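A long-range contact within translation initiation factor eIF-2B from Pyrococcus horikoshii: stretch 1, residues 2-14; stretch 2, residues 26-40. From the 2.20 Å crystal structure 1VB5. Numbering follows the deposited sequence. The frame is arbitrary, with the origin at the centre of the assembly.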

# COMPACT_ATOMS: atom_id res chain seq x y z
N LEU B 2 10.48 -8.47 38.30
CA LEU B 2 11.05 -9.65 37.59
C LEU B 2 12.56 -9.53 37.43
O LEU B 2 13.11 -8.43 37.48
CB LEU B 2 10.42 -9.80 36.20
CG LEU B 2 8.92 -10.07 36.11
CD1 LEU B 2 8.51 -10.13 34.64
CD2 LEU B 2 8.58 -11.38 36.81
N PRO B 3 13.25 -10.67 37.23
CA PRO B 3 14.71 -10.71 37.06
C PRO B 3 15.16 -9.78 35.93
O PRO B 3 14.37 -9.42 35.06
CB PRO B 3 14.98 -12.17 36.73
CG PRO B 3 13.90 -12.88 37.48
CD PRO B 3 12.69 -12.03 37.20
N GLU B 4 16.44 -9.42 35.94
CA GLU B 4 16.98 -8.54 34.92
C GLU B 4 17.06 -9.26 33.57
O GLU B 4 16.77 -8.66 32.53
CB GLU B 4 18.37 -8.04 35.33
CG GLU B 4 19.02 -7.07 34.35
CD GLU B 4 18.09 -5.94 33.94
OE1 GLU B 4 17.48 -5.30 34.83
OE2 GLU B 4 17.97 -5.69 32.72
N ARG B 5 17.45 -10.53 33.59
CA ARG B 5 17.55 -11.30 32.36
C ARG B 5 16.20 -11.35 31.65
O ARG B 5 16.13 -11.20 30.43
CB ARG B 5 18.02 -12.73 32.65
CG ARG B 5 19.49 -12.86 32.98
CD ARG B 5 19.83 -14.32 33.27
NE ARG B 5 21.26 -14.55 33.45
CZ ARG B 5 22.01 -13.98 34.39
NH1 ARG B 5 21.47 -13.12 35.24
NH2 ARG B 5 23.30 -14.26 34.48
N VAL B 6 15.13 -11.55 32.41
CA VAL B 6 13.79 -11.61 31.85
C VAL B 6 13.39 -10.25 31.28
O VAL B 6 12.93 -10.16 30.13
CB VAL B 6 12.75 -12.03 32.91
CG1 VAL B 6 11.34 -11.98 32.32
CG2 VAL B 6 13.06 -13.44 33.41
N LEU B 7 13.57 -9.20 32.07
CA LEU B 7 13.23 -7.85 31.63
C LEU B 7 13.99 -7.45 30.37
O LEU B 7 13.49 -6.66 29.57
CB LEU B 7 13.53 -6.84 32.74
CG LEU B 7 12.61 -6.86 33.96
CD1 LEU B 7 13.04 -5.79 34.95
CD2 LEU B 7 11.17 -6.62 33.52
N GLU B 8 15.18 -8.00 30.19
CA GLU B 8 15.97 -7.68 29.01
C GLU B 8 15.43 -8.38 27.78
O GLU B 8 15.49 -7.85 26.67
CB GLU B 8 17.44 -8.05 29.22
CG GLU B 8 18.36 -7.53 28.12
CD GLU B 8 18.19 -6.03 27.88
OE1 GLU B 8 18.40 -5.24 28.83
OE2 GLU B 8 17.84 -5.64 26.74
N ILE B 9 14.90 -9.59 27.96
CA ILE B 9 14.33 -10.33 26.85
C ILE B 9 13.05 -9.62 26.43
O ILE B 9 12.72 -9.55 25.25
CB ILE B 9 14.02 -11.80 27.22
CG1 ILE B 9 15.30 -12.51 27.66
CG2 ILE B 9 13.41 -12.52 26.03
CD1 ILE B 9 15.09 -13.95 28.12
N LEU B 10 12.32 -9.10 27.42
CA LEU B 10 11.08 -8.39 27.14
C LEU B 10 11.39 -7.19 26.24
O LEU B 10 10.65 -6.91 25.29
CB LEU B 10 10.43 -7.91 28.44
CG LEU B 10 9.81 -9.00 29.33
CD1 LEU B 10 9.22 -8.38 30.59
CD2 LEU B 10 8.72 -9.73 28.55
N ARG B 11 12.48 -6.49 26.53
CA ARG B 11 12.89 -5.34 25.74
C ARG B 11 13.28 -5.79 24.34
O ARG B 11 12.85 -5.20 23.35
CB ARG B 11 14.10 -4.63 26.38
CG ARG B 11 13.86 -4.10 27.78
CD ARG B 11 15.03 -3.23 28.24
NE ARG B 11 14.87 -2.79 29.62
CZ ARG B 11 15.32 -3.46 30.68
NH1 ARG B 11 15.97 -4.61 30.53
NH2 ARG B 11 15.11 -2.99 31.90
N GLU B 12 14.08 -6.85 24.26
CA GLU B 12 14.53 -7.37 22.98
C GLU B 12 13.35 -7.71 22.07
O GLU B 12 13.40 -7.50 20.85
CB GLU B 12 15.40 -8.61 23.19
CG GLU B 12 16.07 -9.12 21.92
CD GLU B 12 17.08 -10.22 22.20
OE1 GLU B 12 17.71 -10.71 21.23
OE2 GLU B 12 17.25 -10.60 23.38
N MET B 13 12.28 -8.23 22.66
CA MET B 13 11.09 -8.59 21.89
C MET B 13 10.38 -7.32 21.43
O MET B 13 9.92 -7.22 20.30
CB MET B 13 10.12 -9.42 22.74
CG MET B 13 10.73 -10.69 23.32
SD MET B 13 9.51 -11.71 24.19
CE MET B 13 9.09 -10.64 25.52
N LYS B 14 10.33 -6.34 22.33
CA LYS B 14 9.67 -5.07 22.07
C LYS B 14 10.25 -4.25 20.92
O LYS B 14 9.51 -3.59 20.19
CB LYS B 14 9.65 -4.24 23.35
CG LYS B 14 8.58 -3.16 23.37
CD LYS B 14 7.19 -3.78 23.36
CE LYS B 14 6.10 -2.72 23.34
NZ LYS B 14 4.74 -3.32 23.28
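Stretch 2, residues 26-40: KKGAEAFLTLAEELD

The side chain of I9 sits as a knob in a hole formed by K27, E30, A31 and T34 of stretch 2. Its CD1 lies 3.4 Å from T34 OG1 and 4.0 Å from A31 CA, while I9 CG2 reaches K27 O at 3.5 Å. T34 OG1 is itself satisfied within its own helix, donating a hydrogen bond to E30 O at 2.8 Å.

Stretch 2 enters already helical at K26, the helix having begun earlier in the chain. It runs nearly antiparallel to helix 4-14, at 171°, with the axes 8.9 Å apart at closest approach. P3 therefore pairs with E38, V6 with A31 and M13 with K27. The V6 and A31 CA atoms are only 5.3 Å apart.

V6 CG2 packs on T34 CG2 at 3.6 Å. Toward the start of stretch 1, P3 CD meets L35 CD1 at 3.9 Å, and P3 CG meets E38 CB at 3.7 Å. At the other end, M13 CG touches K27 CB at 3.4 Å.

Two charged pairs lie along one side of this packing. E12 OE2 and K27 NZ form a salt bridge at 3.1 Å, with a weak hydrogen bond. R5 NH1 and E38 OE1 form a long one at 3.8 Å; the oxygen lies out of the guanidinium plane, so only charge links them.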

# COMPACT_ATOMS: atom_id res chain seq x y z
N LYS B 26 9.17 -17.57 20.44
CA LYS B 26 10.37 -18.22 20.95
C LYS B 26 10.99 -17.42 22.09
O LYS B 26 11.36 -17.98 23.11
CB LYS B 26 11.39 -18.41 19.83
CG LYS B 26 10.95 -19.38 18.76
CD LYS B 26 12.04 -19.63 17.74
CE LYS B 26 11.55 -20.55 16.64
NZ LYS B 26 12.61 -20.81 15.62
N LYS B 27 11.10 -16.11 21.90
CA LYS B 27 11.68 -15.25 22.92
C LYS B 27 10.81 -15.28 24.17
O LYS B 27 11.31 -15.22 25.30
CB LYS B 27 11.80 -13.81 22.41
CG LYS B 27 12.64 -13.66 21.15
CD LYS B 27 14.10 -14.05 21.38
CE LYS B 27 14.78 -13.10 22.36
NZ LYS B 27 16.23 -13.41 22.50
N GLY B 28 9.49 -15.36 23.97
CA GLY B 28 8.57 -15.41 25.09
C GLY B 28 8.83 -16.66 25.92
O GLY B 28 8.83 -16.62 27.15
N ALA B 29 9.04 -17.77 25.23
CA ALA B 29 9.32 -19.04 25.89
C ALA B 29 10.65 -18.94 26.62
O ALA B 29 10.81 -19.45 27.73
CB ALA B 29 9.36 -20.17 24.87
N GLU B 30 11.61 -18.26 25.99
CA GLU B 30 12.93 -18.07 26.57
C GLU B 30 12.81 -17.28 27.87
O GLU B 30 13.57 -17.49 28.81
CB GLU B 30 13.85 -17.30 25.62
CG GLU B 30 14.43 -18.13 24.49
CD GLU B 30 15.28 -17.30 23.53
OE1 GLU B 30 16.16 -16.54 24.01
OE2 GLU B 30 15.06 -17.39 22.30
N ALA B 31 11.83 -16.37 27.92
CA ALA B 31 11.60 -15.56 29.10
C ALA B 31 11.20 -16.46 30.27
O ALA B 31 11.72 -16.31 31.38
CB ALA B 31 10.51 -14.53 28.84
N PHE B 32 10.28 -17.39 30.02
CA PHE B 32 9.84 -18.30 31.06
C PHE B 32 10.94 -19.26 31.48
O PHE B 32 11.07 -19.59 32.65
CB PHE B 32 8.59 -19.07 30.62
CG PHE B 32 7.34 -18.24 30.60
CD1 PHE B 32 6.90 -17.63 29.43
CD2 PHE B 32 6.60 -18.06 31.77
CE1 PHE B 32 5.74 -16.85 29.42
CE2 PHE B 32 5.45 -17.27 31.77
CZ PHE B 32 5.02 -16.67 30.59
N LEU B 33 11.75 -19.71 30.51
CA LEU B 33 12.86 -20.62 30.80
C LEU B 33 13.88 -19.91 31.68
O LEU B 33 14.53 -20.52 32.52
CB LEU B 33 13.53 -21.08 29.51
CG LEU B 33 12.81 -22.15 28.70
CD1 LEU B 33 13.53 -22.38 27.38
CD2 LEU B 33 12.75 -23.44 29.50
N THR B 34 14.01 -18.60 31.45
CA THR B 34 14.93 -17.76 32.21
C THR B 34 14.40 -17.58 33.63
O THR B 34 15.15 -17.63 34.60
CB THR B 34 15.09 -16.38 31.54
OG1 THR B 34 15.74 -16.54 30.27
CG2 THR B 34 15.90 -15.44 32.42
N LEU B 35 13.10 -17.35 33.74
CA LEU B 35 12.45 -17.15 35.02
C LEU B 35 12.72 -18.35 35.94
O LEU B 35 12.92 -18.19 37.15
CB LEU B 35 10.95 -16.99 34.82
CG LEU B 35 10.10 -16.54 36.01
CD1 LEU B 35 10.47 -15.12 36.38
CD2 LEU B 35 8.63 -16.64 35.65
N ALA B 36 12.74 -19.54 35.36
CA ALA B 36 12.97 -20.78 36.10
C ALA B 36 14.40 -20.94 36.64
O ALA B 36 14.65 -21.80 37.48
CB ALA B 36 12.62 -21.98 35.22
N GLU B 37 15.32 -20.12 36.15
CA GLU B 37 16.71 -20.20 36.60
C GLU B 37 17.07 -19.10 37.60
O GLU B 37 18.10 -19.18 38.26
CB GLU B 37 17.67 -20.07 35.41
CG GLU B 37 17.38 -20.98 34.24
CD GLU B 37 18.34 -20.73 33.09
OE1 GLU B 37 18.53 -19.55 32.71
OE2 GLU B 37 18.90 -21.72 32.55
N GLU B 38 16.22 -18.08 37.71
CA GLU B 38 16.51 -16.97 38.60
C GLU B 38 15.73 -16.91 39.91
O GLU B 38 16.21 -16.33 40.88
CB GLU B 38 16.31 -15.65 37.86
CG GLU B 38 17.10 -15.52 36.57
CD GLU B 38 18.59 -15.66 36.79
OE1 GLU B 38 19.14 -14.90 37.61
OE2 GLU B 38 19.21 -16.52 36.13
N LEU B 39 14.53 -17.49 39.94
CA LEU B 39 13.72 -17.42 41.14
C LEU B 39 13.58 -18.71 41.94
O LEU B 39 13.72 -19.81 41.41
CB LEU B 39 12.33 -16.89 40.80
CG LEU B 39 12.27 -15.49 40.18
CD1 LEU B 39 10.82 -15.11 39.95
CD2 LEU B 39 12.93 -14.49 41.11
N ASP B 40 13.30 -18.54 43.23
CA ASP B 40 13.10 -19.67 44.14
C ASP B 40 11.66 -20.14 43.97
O ASP B 40 10.78 -19.37 43.57
CB ASP B 40 13.32 -19.24 45.60
CG ASP B 40 14.76 -18.85 45.88
OD1 ASP B 40 15.67 -19.67 45.63
OD2 ASP B 40 14.98 -17.72 46.37